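PDB 3ORQ: N5-Carboxyaminoimidazole ribonucleotide synthetase, which catalyses the ATP-dependent conversion of 5-aminoimidazole ribonucleotide and bicarbonate to N5-carboxyaminoimidazole ribonucleotide in purine biosynthesis. Local coordinates for residues 114-125 with 264-272; 330-341 with 351-359. All coordinates share one frame; numbering follows the deposited sequence.

Contact 1: residues 114-125 with 264-272; sequences EKETLKSAGTKV and NQLYVNEIA. With MG (magnesium ion), chain C; ADP (adenosine-5'-diphosphate), chain D.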
loop_
_atom_site.group_PDB
_atom_site.type_symbol
_atom_site.label_atom_id
_atom_site.label_comp_id
_atom_site.label_asym_id
_atom_site.label_seq_id
_atom_site.Cartn_x
_atom_site.Cartn_y
_atom_site.Cartn_z
ATOM N N GLU A 114 -0.844 -20.818 27.018
ATOM C CA GLU A 114 -0.541 -19.399 26.872
ATOM C C GLU A 114 -0.422 -18.705 28.228
ATOM O O GLU A 114 0.531 -17.953 28.471
ATOM C CB GLU A 114 -1.615 -18.721 26.040
ATOM C CG GLU A 114 -1.489 -17.211 25.921
ATOM C CD GLU A 114 -2.413 -16.637 24.849
ATOM O OE1 GLU A 114 -3.570 -17.094 24.720
ATOM O OE2 GLU A 114 -1.985 -15.723 24.118
ATOM N N LYS A 115 -1.394 -18.956 29.106
ATOM C CA LYS A 115 -1.378 -18.386 30.448
ATOM C C LYS A 115 -0.202 -18.909 31.257
ATOM O O LYS A 115 0.506 -18.114 31.863
ATOM C CB LYS A 115 -2.714 -18.571 31.180
ATOM C CG LYS A 115 -3.798 -17.611 30.701
ATOM C CD LYS A 115 -5.188 -18.027 31.171
ATOM C CE LYS A 115 -6.275 -17.336 30.318
ATOM N NZ LYS A 115 -6.109 -15.856 30.334
ATOM N N GLU A 116 0.026 -20.219 31.227
ATOM C CA GLU A 116 1.135 -20.831 31.964
ATOM C C GLU A 116 2.456 -20.189 31.562
ATOM O O GLU A 116 3.236 -19.760 32.419
ATOM C CB GLU A 116 1.206 -22.334 31.702
ATOM C CG GLU A 116 0.198 -23.177 32.485
ATOM C CD GLU A 116 0.243 -24.662 32.107
ATOM O OE1 GLU A 116 0.798 -24.994 31.030
ATOM O OE2 GLU A 116 -0.285 -25.499 32.881
ATOM N N THR A 117 2.672 -20.081 30.244
ATOM C CA THR A 117 3.919 -19.548 29.727
ATOM C C THR A 117 4.145 -18.121 30.212
ATOM O O THR A 117 5.254 -17.763 30.649
ATOM C CB THR A 117 3.951 -19.571 28.185
ATOM O OG1 THR A 117 3.764 -20.912 27.729
ATOM C CG2 THR A 117 5.281 -19.047 27.671
ATOM N N LEU A 118 3.092 -17.313 30.141
ATOM C CA LEU A 118 3.193 -15.922 30.564
ATOM C C LEU A 118 3.600 -15.812 32.048
ATOM O O LEU A 118 4.546 -15.095 32.399
ATOM C CB LEU A 118 1.877 -15.194 30.284
ATOM C CG LEU A 118 1.388 -15.035 28.840
ATOM C CD1 LEU A 118 -0.012 -14.350 28.775
ATOM C CD2 LEU A 118 2.421 -14.279 28.001
ATOM N N LYS A 119 2.925 -16.564 32.909
ATOM C CA LYS A 119 3.272 -16.561 34.325
ATOM C C LYS A 119 4.696 -17.046 34.551
ATOM O O LYS A 119 5.459 -16.458 35.331
ATOM C CB LYS A 119 2.307 -17.434 35.119
ATOM C CG LYS A 119 2.475 -17.301 36.624
ATOM C CD LYS A 119 1.367 -18.051 37.323
ATOM C CE LYS A 119 1.316 -17.777 38.820
ATOM N NZ LYS A 119 0.001 -18.299 39.335
ATOM N N SER A 120 5.047 -18.130 33.874
ATOM C CA SER A 120 6.388 -18.682 33.935
ATOM C C SER A 120 7.502 -17.750 33.344
ATOM O O SER A 120 8.683 -17.875 33.678
ATOM C CB SER A 120 6.377 -20.046 33.263
ATOM O OG SER A 120 7.623 -20.674 33.413
ATOM N N ALA A 121 7.123 -16.814 32.489
ATOM C CA ALA A 121 8.074 -15.832 31.986
ATOM C C ALA A 121 8.163 -14.669 32.956
ATOM O O ALA A 121 8.869 -13.707 32.700
ATOM C CB ALA A 121 7.663 -15.327 30.584
ATOM N N GLY A 122 7.423 -14.763 34.066
ATOM C CA GLY A 122 7.355 -13.680 35.048
ATOM C C GLY A 122 6.648 -12.411 34.585
ATOM O O GLY A 122 6.931 -11.326 35.075
ATOM N N THR A 123 5.713 -12.536 33.642
ATOM C CA THR A 123 4.871 -11.390 33.273
ATOM C C THR A 123 3.680 -11.256 34.253
ATOM O O THR A 123 3.377 -12.175 35.005
ATOM C CB THR A 123 4.312 -11.527 31.870
ATOM O OG1 THR A 123 3.305 -12.529 31.895
ATOM C CG2 THR A 123 5.377 -11.938 30.880
ATOM N N LYS A 124 2.997 -10.117 34.230
ATOM C CA LYS A 124 1.826 -9.945 35.085
ATOM C C LYS A 124 0.566 -10.502 34.386
ATOM O O LYS A 124 -0.041 -9.838 33.544
ATOM C CB LYS A 124 1.669 -8.461 35.496
ATOM C CG LYS A 124 0.469 -8.142 36.437
ATOM C CD LYS A 124 0.663 -8.565 37.894
ATOM C CE LYS A 124 -0.619 -8.328 38.700
ATOM N NZ LYS A 124 -0.652 -8.967 40.058
ATOM N N VAL A 125 0.196 -11.726 34.731
ATOM C CA VAL A 125 -0.991 -12.380 34.179
ATOM C C VAL A 125 -2.198 -12.247 35.129
ATOM O O VAL A 125 -2.038 -12.142 36.338
ATOM C CB VAL A 125 -0.708 -13.891 33.914
ATOM C CG1 VAL A 125 -1.973 -14.649 33.546
ATOM C CG2 VAL A 125 0.289 -14.049 32.807
ATOM N N ASN A 264 -4.930 1.363 37.500
ATOM C CA ASN A 264 -3.784 1.608 36.612
ATOM C C ASN A 264 -2.749 0.483 36.568
ATOM O O ASN A 264 -1.608 0.699 36.159
ATOM C CB ASN A 264 -3.115 2.943 36.934
ATOM C CG ASN A 264 -3.023 3.845 35.734
ATOM O OD1 ASN A 264 -4.034 4.130 35.088
ATOM N ND2 ASN A 264 -1.814 4.331 35.441
ATOM N N GLN A 265 -3.156 -0.714 36.984
ATOM C CA GLN A 265 -2.301 -1.898 36.921
ATOM C C GLN A 265 -2.326 -2.633 35.557
ATOM O O GLN A 265 -3.411 -2.930 35.022
ATOM C CB GLN A 265 -2.703 -2.867 38.011
ATOM C CG GLN A 265 -1.728 -3.974 38.258
ATOM C CD GLN A 265 -1.623 -4.284 39.727
ATOM O OE1 GLN A 265 -0.993 -3.532 40.480
ATOM N NE2 GLN A 265 -2.258 -5.382 40.157
ATOM N N LEU A 266 -1.132 -2.956 35.050
ATOM C CA LEU A 266 -0.956 -3.589 33.738
ATOM C C LEU A 266 -0.942 -5.099 33.861
ATOM O O LEU A 266 -0.180 -5.641 34.653
ATOM C CB LEU A 266 0.355 -3.135 33.061
ATOM C CG LEU A 266 0.562 -3.446 31.559
ATOM C CD1 LEU A 266 -0.371 -2.601 30.701
ATOM C CD2 LEU A 266 2.010 -3.287 31.061
ATOM N N TYR A 267 -1.795 -5.774 33.096
ATOM C CA TYR A 267 -1.674 -7.220 32.927
ATOM C C TYR A 267 -1.545 -7.577 31.432
ATOM O O TYR A 267 -2.211 -6.970 30.572
ATOM C CB TYR A 267 -2.889 -7.983 33.466
ATOM C CG TYR A 267 -3.381 -7.689 34.886
ATOM C CD1 TYR A 267 -3.942 -6.450 35.220
ATOM C CD2 TYR A 267 -3.369 -8.684 35.866
ATOM C CE1 TYR A 267 -4.426 -6.210 36.471
ATOM C CE2 TYR A 267 -3.863 -8.447 37.106
ATOM C CZ TYR A 267 -4.389 -7.211 37.408
ATOM O OH TYR A 267 -4.870 -6.958 38.675
ATOM N N VAL A 268 -0.734 -8.589 31.136
ATOM C CA VAL A 268 -0.756 -9.209 29.829
ATOM C C VAL A 268 -2.019 -10.052 29.718
ATOM O O VAL A 268 -2.251 -10.914 30.569
ATOM C CB VAL A 268 0.468 -10.112 29.652
ATOM C CG1 VAL A 268 0.607 -10.559 28.224
ATOM C CG2 VAL A 268 1.707 -9.384 30.088
ATOM N N ASN A 269 -2.823 -9.806 28.678
ATOM C CA ASN A 269 -3.964 -10.644 28.352
ATOM C C ASN A 269 -3.631 -11.840 27.458
ATOM O O ASN A 269 -3.797 -12.990 27.848
ATOM C CB ASN A 269 -5.085 -9.824 27.698
ATOM C CG ASN A 269 -6.265 -10.714 27.188
ATOM O OD1 ASN A 269 -6.570 -11.770 27.766
ATOM N ND2 ASN A 269 -6.908 -10.287 26.087
ATOM N N GLU A 270 -3.213 -11.564 26.227
ATOM C CA GLU A 270 -2.926 -12.630 25.274
ATOM C C GLU A 270 -1.942 -12.161 24.202
ATOM O O GLU A 270 -1.743 -10.954 24.028
ATOM C CB GLU A 270 -4.240 -13.121 24.625
ATOM C CG GLU A 270 -4.888 -12.144 23.601
ATOM C CD GLU A 270 -6.316 -12.530 23.173
ATOM O OE1 GLU A 270 -6.869 -13.550 23.697
ATOM O OE2 GLU A 270 -6.901 -11.784 22.321
ATOM N N ILE A 271 -1.344 -13.111 23.481
ATOM C CA ILE A 271 -0.423 -12.804 22.396
ATOM C C ILE A 271 -0.876 -13.460 21.064
ATOM O O ILE A 271 -1.192 -14.657 21.024
ATOM C CB ILE A 271 0.993 -13.279 22.703
ATOM C CG1 ILE A 271 1.388 -12.971 24.144
ATOM C CG2 ILE A 271 2.012 -12.671 21.697
ATOM C CD1 ILE A 271 2.777 -13.560 24.521
ATOM N N ALA A 272 -0.885 -12.648 19.992
ATOM C CA ALA A 272 -1.163 -13.088 18.627
ATOM C C ALA A 272 0.159 -13.137 17.871
ATOM O O ALA A 272 0.828 -12.114 17.734
ATOM C CB ALA A 272 -2.143 -12.143 17.939
HETATM MG MG MG C . -8.452 -10.252 22.169
HETATM P PB ADP D . -10.609 -13.123 22.136
HETATM O O1B ADP D . -9.361 -13.967 22.119
HETATM O O2B ADP D . -10.538 -11.712 21.623
HETATM O O3B ADP D . -11.793 -13.883 21.604
HETATM P PA ADP D . -10.121 -12.177 24.774
HETATM O O1A ADP D . -9.686 -13.175 25.817
HETATM O O2A ADP D . -9.071 -11.336 24.094
HETATM O O3A ADP D . -11.032 -12.943 23.678
HETATM O "O5'" ADP D . -11.214 -11.168 25.381
HETATM C "C5'" ADP D . -11.975 -10.308 24.551
HETATM C "C4'" ADP D . -12.427 -9.115 25.374
HETATM O "O4'" ADP D . -13.213 -9.540 26.518
HETATM C "C3'" ADP D . -11.259 -8.304 25.942
HETATM O "O3'" ADP D . -10.760 -7.297 25.053
HETATM C "C2'" ADP D . -11.875 -7.684 27.186
HETATM O "O2'" ADP D . -12.464 -6.433 26.880
HETATM C "C1'" ADP D . -12.934 -8.684 27.638
HETATM N N9 ADP D . -12.257 -9.485 28.681
HETATM C C8 ADP D . -11.627 -10.662 28.473
HETATM N N7 ADP D . -11.064 -11.136 29.611
HETATM C C5 ADP D . -11.367 -10.231 30.577
HETATM C C6 ADP D . -11.094 -10.125 32.034
HETATM N N6 ADP D . -10.373 -11.101 32.649
HETATM N N1 ADP D . -11.566 -9.030 32.675
HETATM C C2 ADP D . -12.269 -8.060 32.042
HETATM N N3 ADP D . -12.557 -8.089 30.718
HETATM C C4 ADP D . -12.136 -9.140 29.961
#

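Contact 2: residues 330-341 with 351-359; sequences FNEHPEWHLHIY and KMGHMTVLT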
loop_
_atom_site.group_PDB
_atom_site.type_symbol
_atom_site.label_atom_id
_atom_site.label_comp_id
_atom_site.label_asym_id
_atom_site.label_seq_id
_atom_site.Cartn_x
_atom_site.Cartn_y
_atom_site.Cartn_z
ATOM N N PHE A 330 -19.904 6.321 2.232
ATOM C CA PHE A 330 -18.466 6.158 1.999
ATOM C C PHE A 330 -17.932 7.163 1.009
ATOM O O PHE A 330 -16.846 7.696 1.184
ATOM C CB PHE A 330 -18.106 4.729 1.552
ATOM C CG PHE A 330 -18.153 3.712 2.673
ATOM C CD1 PHE A 330 -18.202 4.128 4.006
ATOM C CD2 PHE A 330 -18.150 2.340 2.394
ATOM C CE1 PHE A 330 -18.243 3.204 5.064
ATOM C CE2 PHE A 330 -18.194 1.395 3.439
ATOM C CZ PHE A 330 -18.232 1.841 4.775
ATOM N N ASN A 331 -18.722 7.446 -0.018
ATOM C CA ASN A 331 -18.219 8.128 -1.186
ATOM C C ASN A 331 -17.974 9.596 -0.919
ATOM O O ASN A 331 -17.268 10.252 -1.692
ATOM C CB ASN A 331 -19.160 7.894 -2.384
ATOM C CG ASN A 331 -19.817 9.140 -2.863
ATOM O OD1 ASN A 331 -19.418 9.708 -3.891
ATOM N ND2 ASN A 331 -20.830 9.588 -2.132
ATOM N N GLU A 332 -18.544 10.109 0.171
ATOM C CA GLU A 332 -18.383 11.533 0.499
ATOM C C GLU A 332 -17.327 11.750 1.587
ATOM O O GLU A 332 -17.171 12.852 2.102
ATOM C CB GLU A 332 -19.735 12.205 0.866
ATOM C CG GLU A 332 -20.577 11.432 1.871
ATOM C CD GLU A 332 -21.982 12.054 2.165
ATOM O OE1 GLU A 332 -22.994 11.569 1.598
ATOM O OE2 GLU A 332 -22.071 12.993 2.989
ATOM N N HIS A 333 -16.603 10.684 1.923
ATOM C CA HIS A 333 -15.683 10.692 3.040
ATOM C C HIS A 333 -14.340 10.074 2.714
ATOM O O HIS A 333 -13.994 9.017 3.266
ATOM C CB HIS A 333 -16.311 9.950 4.171
ATOM C CG HIS A 333 -17.440 10.689 4.821
ATOM N ND1 HIS A 333 -17.242 11.637 5.805
ATOM C CD2 HIS A 333 -18.778 10.584 4.665
ATOM C CE1 HIS A 333 -18.409 12.097 6.208
ATOM N NE2 HIS A 333 -19.355 11.484 5.524
ATOM N N PRO A 334 -13.584 10.717 1.801
ATOM C CA PRO A 334 -12.272 10.256 1.427
ATOM C C PRO A 334 -11.324 10.195 2.643
ATOM O O PRO A 334 -10.381 9.404 2.627
ATOM C CB PRO A 334 -11.801 11.326 0.425
ATOM C CG PRO A 334 -12.594 12.585 0.817
ATOM C CD PRO A 334 -13.901 12.036 1.219
ATOM N N GLU A 335 -11.600 10.980 3.684
ATOM C CA GLU A 335 -10.781 11.011 4.908
ATOM C C GLU A 335 -10.981 9.751 5.753
ATOM O O GLU A 335 -10.339 9.613 6.788
ATOM C CB GLU A 335 -11.002 12.305 5.751
ATOM C CG GLU A 335 -12.373 12.411 6.421
ATOM C CD GLU A 335 -13.496 12.969 5.521
ATOM O OE1 GLU A 335 -13.413 12.889 4.286
ATOM O OE2 GLU A 335 -14.490 13.493 6.062
ATOM N N TRP A 336 -11.846 8.836 5.311
ATOM C CA TRP A 336 -11.979 7.561 5.994
ATOM C C TRP A 336 -10.961 6.484 5.547
ATOM O O TRP A 336 -10.807 5.462 6.226
ATOM C CB TRP A 336 -13.423 7.049 5.882
ATOM C CG TRP A 336 -14.412 7.875 6.718
ATOM C CD1 TRP A 336 -14.116 8.948 7.536
ATOM C CD2 TRP A 336 -15.818 7.657 6.845
ATOM N NE1 TRP A 336 -15.247 9.408 8.121
ATOM C CE2 TRP A 336 -16.312 8.645 7.729
ATOM C CE3 TRP A 336 -16.711 6.732 6.282
ATOM C CZ2 TRP A 336 -17.676 8.737 8.095
ATOM C CZ3 TRP A 336 -18.091 6.820 6.639
ATOM C CH2 TRP A 336 -18.553 7.828 7.541
ATOM N N HIS A 337 -10.255 6.712 4.447
ATOM C CA HIS A 337 -9.240 5.758 3.929
ATOM C C HIS A 337 -9.779 4.343 4.075
ATOM O O HIS A 337 -9.344 3.563 4.943
ATOM C CB HIS A 337 -7.882 5.887 4.632
ATOM C CG HIS A 337 -7.171 7.199 4.392
ATOM N ND1 HIS A 337 -7.198 8.245 5.295
ATOM C CD2 HIS A 337 -6.421 7.625 3.356
ATOM C CE1 HIS A 337 -6.505 9.265 4.823
ATOM N NE2 HIS A 337 -6.003 8.904 3.653
ATOM N N LEU A 338 -10.754 4.023 3.238
ATOM C CA LEU A 338 -11.480 2.794 3.404
ATOM C C LEU A 338 -10.723 1.608 2.855
ATOM O O LEU A 338 -10.184 1.688 1.745
ATOM C CB LEU A 338 -12.829 2.917 2.711
ATOM C CG LEU A 338 -13.752 3.782 3.537
ATOM C CD1 LEU A 338 -14.656 4.750 2.634
ATOM C CD2 LEU A 338 -14.545 2.847 4.434
ATOM N N HIS A 339 -10.687 0.524 3.646
ATOM C CA HIS A 339 -10.192 -0.800 3.215
ATOM C C HIS A 339 -11.371 -1.764 3.159
ATOM O O HIS A 339 -12.039 -1.980 4.174
ATOM C CB HIS A 339 -9.198 -1.374 4.241
ATOM C CG HIS A 339 -7.874 -0.697 4.233
ATOM N ND1 HIS A 339 -6.706 -1.349 3.890
ATOM C CD2 HIS A 339 -7.527 0.587 4.490
ATOM C CE1 HIS A 339 -5.693 -0.507 3.985
ATOM N NE2 HIS A 339 -6.162 0.680 4.326
ATOM N N ILE A 340 -11.634 -2.353 1.996
ATOM C CA ILE A 340 -12.740 -3.316 1.915
ATOM C C ILE A 340 -12.111 -4.593 1.481
ATOM O O ILE A 340 -11.470 -4.636 0.420
ATOM C CB ILE A 340 -13.880 -2.862 0.938
ATOM C CG1 ILE A 340 -14.869 -1.961 1.669
ATOM C CG2 ILE A 340 -14.722 -4.062 0.528
ATOM C CD1 ILE A 340 -14.342 -0.677 2.045
ATOM N N TYR A 341 -12.249 -5.630 2.298
ATOM C CA TYR A 341 -11.434 -6.816 2.107
ATOM C C TYR A 341 -11.796 -7.573 0.865
ATOM O O TYR A 341 -10.914 -8.164 0.235
ATOM C CB TYR A 341 -11.463 -7.729 3.329
ATOM C CG TYR A 341 -10.974 -6.999 4.548
ATOM C CD1 TYR A 341 -9.985 -6.025 4.448
ATOM C CD2 TYR A 341 -11.514 -7.286 5.813
ATOM C CE1 TYR A 341 -9.508 -5.331 5.613
ATOM C CE2 TYR A 341 -11.059 -6.599 6.994
ATOM C CZ TYR A 341 -10.069 -5.653 6.891
ATOM O OH TYR A 341 -9.654 -4.989 8.047
ATOM N N LYS A 351 -15.861 -9.342 9.892
ATOM C CA LYS A 351 -15.007 -8.184 9.646
ATOM C C LYS A 351 -14.895 -8.072 8.153
ATOM O O LYS A 351 -14.290 -8.943 7.523
ATOM C CB LYS A 351 -13.629 -8.413 10.249
ATOM C CG LYS A 351 -13.617 -8.389 11.747
ATOM C CD LYS A 351 -12.272 -8.777 12.319
ATOM C CE LYS A 351 -12.348 -8.811 13.824
ATOM N NZ LYS A 351 -10.995 -9.151 14.408
HETATM N N MSE A 352 -15.462 -7.015 7.574
HETATM C CA MSE A 352 -15.553 -6.895 6.116
HETATM C C MSE A 352 -14.524 -5.900 5.597
HETATM O O MSE A 352 -14.258 -5.838 4.390
HETATM C CB MSE A 352 -16.977 -6.438 5.709
HETATM C CG MSE A 352 -18.123 -7.341 6.279
HETATM SE SE MSE A 352 -18.085 -9.168 5.635
HETATM C CE MSE A 352 -18.462 -8.919 3.819
ATOM N N GLY A 353 -14.013 -5.074 6.500
ATOM C CA GLY A 353 -13.050 -4.047 6.114
ATOM C C GLY A 353 -12.718 -3.215 7.332
ATOM O O GLY A 353 -13.088 -3.591 8.446
ATOM N N HIS A 354 -12.005 -2.100 7.114
ATOM C CA HIS A 354 -11.783 -1.129 8.174
ATOM C C HIS A 354 -11.555 0.249 7.548
ATOM O O HIS A 354 -11.370 0.409 6.323
ATOM C CB HIS A 354 -10.609 -1.539 9.076
ATOM C CG HIS A 354 -9.266 -1.474 8.391
ATOM N ND1 HIS A 354 -8.712 -2.547 7.727
ATOM C CD2 HIS A 354 -8.363 -0.463 8.287
ATOM C CE1 HIS A 354 -7.530 -2.203 7.233
ATOM N NE2 HIS A 354 -7.305 -0.933 7.542
HETATM N N MSE A 355 -11.576 1.253 8.404
HETATM C CA MSE A 355 -11.326 2.589 7.977
HETATM C C MSE A 355 -10.317 3.217 8.931
HETATM O O MSE A 355 -10.302 2.935 10.133
HETATM C CB MSE A 355 -12.634 3.398 7.912
HETATM C CG MSE A 355 -13.517 3.317 9.128
HETATM SE SE MSE A 355 -15.090 4.471 8.875
HETATM C CE MSE A 355 -15.542 3.885 7.222
ATOM N N THR A 356 -9.463 4.051 8.384
ATOM C CA THR A 356 -8.464 4.697 9.192
ATOM C C THR A 356 -8.550 6.182 8.934
ATOM O O THR A 356 -8.364 6.649 7.781
ATOM C CB THR A 356 -7.071 4.217 8.813
ATOM O OG1 THR A 356 -6.981 2.817 9.114
ATOM C CG2 THR A 356 -5.984 4.993 9.598
ATOM N N VAL A 357 -8.817 6.909 10.005
ATOM C CA VAL A 357 -8.981 8.337 9.940
ATOM C C VAL A 357 -7.751 9.007 10.540
ATOM O O VAL A 357 -7.528 8.967 11.724
ATOM C CB VAL A 357 -10.246 8.760 10.696
ATOM C CG1 VAL A 357 -10.578 10.174 10.400
ATOM C CG2 VAL A 357 -11.455 7.825 10.335
ATOM N N LEU A 358 -6.957 9.640 9.710
ATOM C CA LEU A 358 -5.805 10.369 10.214
ATOM C C LEU A 358 -6.318 11.654 10.787
ATOM O O LEU A 358 -7.184 12.281 10.195
ATOM C CB LEU A 358 -4.807 10.646 9.092
ATOM C CG LEU A 358 -4.194 9.392 8.436
ATOM C CD1 LEU A 358 -3.183 9.787 7.338
ATOM C CD2 LEU A 358 -3.524 8.515 9.507
ATOM N N THR A 359 -5.806 12.042 11.952
ATOM C CA THR A 359 -6.366 13.218 12.643
ATOM C C THR A 359 -5.337 13.912 13.543
ATOM O O THR A 359 -4.490 13.251 14.151
ATOM C CB THR A 359 -7.582 12.799 13.501
ATOM O OG1 THR A 359 -8.207 13.947 14.107
ATOM C CG2 THR A 359 -7.153 11.816 14.582
HETATM O O HOH W 1 -7.971 10.795 7.456
#

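Contact 1: residues 114-125 with 264-272
Glu114 reaches from helix 111-120 to the backbone of strand 266-272, where its OE2 accepts the N-H of Ile271 at 2.8 Å. The bond is almost straight (176°) and meets the oxygen nearly along its C-O axis. With CG anti to the backbone N (chi1 174°) and the rest of the chain extended, the carboxylate is carried past CB of Glu270 to the strand. One turn on, Leu118 divides its methyls: CD2 lies 3.6 Å from CD1 of Ile271, the two side chains sliding past each other in opposite directions, while CD1 packs against CG1 of Val268. The other branch of Val268, CG2, is crossed at about a right angle by Thr123, whose CB sits 3.8 Å away. Beyond the Schellman motif that ends the helix at Gly122, Lys124 O takes the N-H of Val268 at 2.8 Å. The aliphatic chain of Lys124 runs alongside the Tyr267 ring, pointing the same way, with CE 3.6 Å from ring atom CE2.

Past the apolar patch, at a classic bulge opposite Glu257, the side chains of Asn269 and Glu270 turn to the nucleotide: Asn269 ND2 donates to O2A of ADP, and Glu270 OE2 binds magnesium at 2.2 Å, with Glu257 as a further ligand. By gripping Ile271 N, Glu114 probably steadies the backbone just after the metal ligand Glu270, consistent with a second-shell role.

Contact 2: residues 330-341 with 351-359
This is the pairing of two antiparallel strands in a beta hairpin, at the end of the long antiparallel sheet where strand 338-340 is the outermost strand of the chain and 351-358 lies between it and 313-319. His339 and His354 form a hydrogen-bonded pair: His339 N reaches His354 O at 2.8 Å, and His354 N returns to His339 O. Their rings lie side by side in an offset stack, planes 20° apart and centroids 4.1 Å apart, with NE2 of His354 over the His339 face. His354 can lean back over its partner because its CG stands between the backbone N and the carbonyl carbon (chi1 68°). At its rim, ND1 shares a 2.6 Å hydrogen bond with Tyr341 OH. The tyrosine ring is laid flat on the backbone, CA of Gly353 sitting 3.4 Å from its centroid, in a CH-pi contact where Met352 and Gly353 form a classic bulge against Leu318 of the neighbouring strand.

Selenomethionine Met355 is on the other face, its SE over the indole of Trp336 and offset toward the rim, a Met-aromatic contact; His333 CB covers the opposite indole face. Toward the far end His337 ND1 donates to Thr356 O at 3.2 Å, and a water joins Glu335 O to Leu358 N.

One ring nitrogen of each stacked histidine is held: ND1 of His354 by Tyr341 OH, NE2 of His339 by Glu284 OE2. That carboxylate would probably favour a proton on His339, while the stack and the tyrosine bond together fix how the His354 ring is turned.

Contact 1 closes along the chain before contact 2 opens, and their centres stand 33 Å apart on opposite sides of the chain's centre, without touching. One eight-stranded antiparallel sheet joins them: strand 266-272 is its outermost strand at one end, and the hairpin 338-340/351-358 lies at the other end within this chain. Contact 1 ties helix 111-120 to the ATP-grasp part of that sheet beside ADP and magnesium; contact 2 belongs to the C-terminal domain and also meets the second subunit, where the His337 ring meets that of Tyr288 of that chain. The nucleotide site and the dimer-facing hairpin are therefore built on a continuous sheet, and Lys351 of contact 2 comes near the bound pyrophosphate.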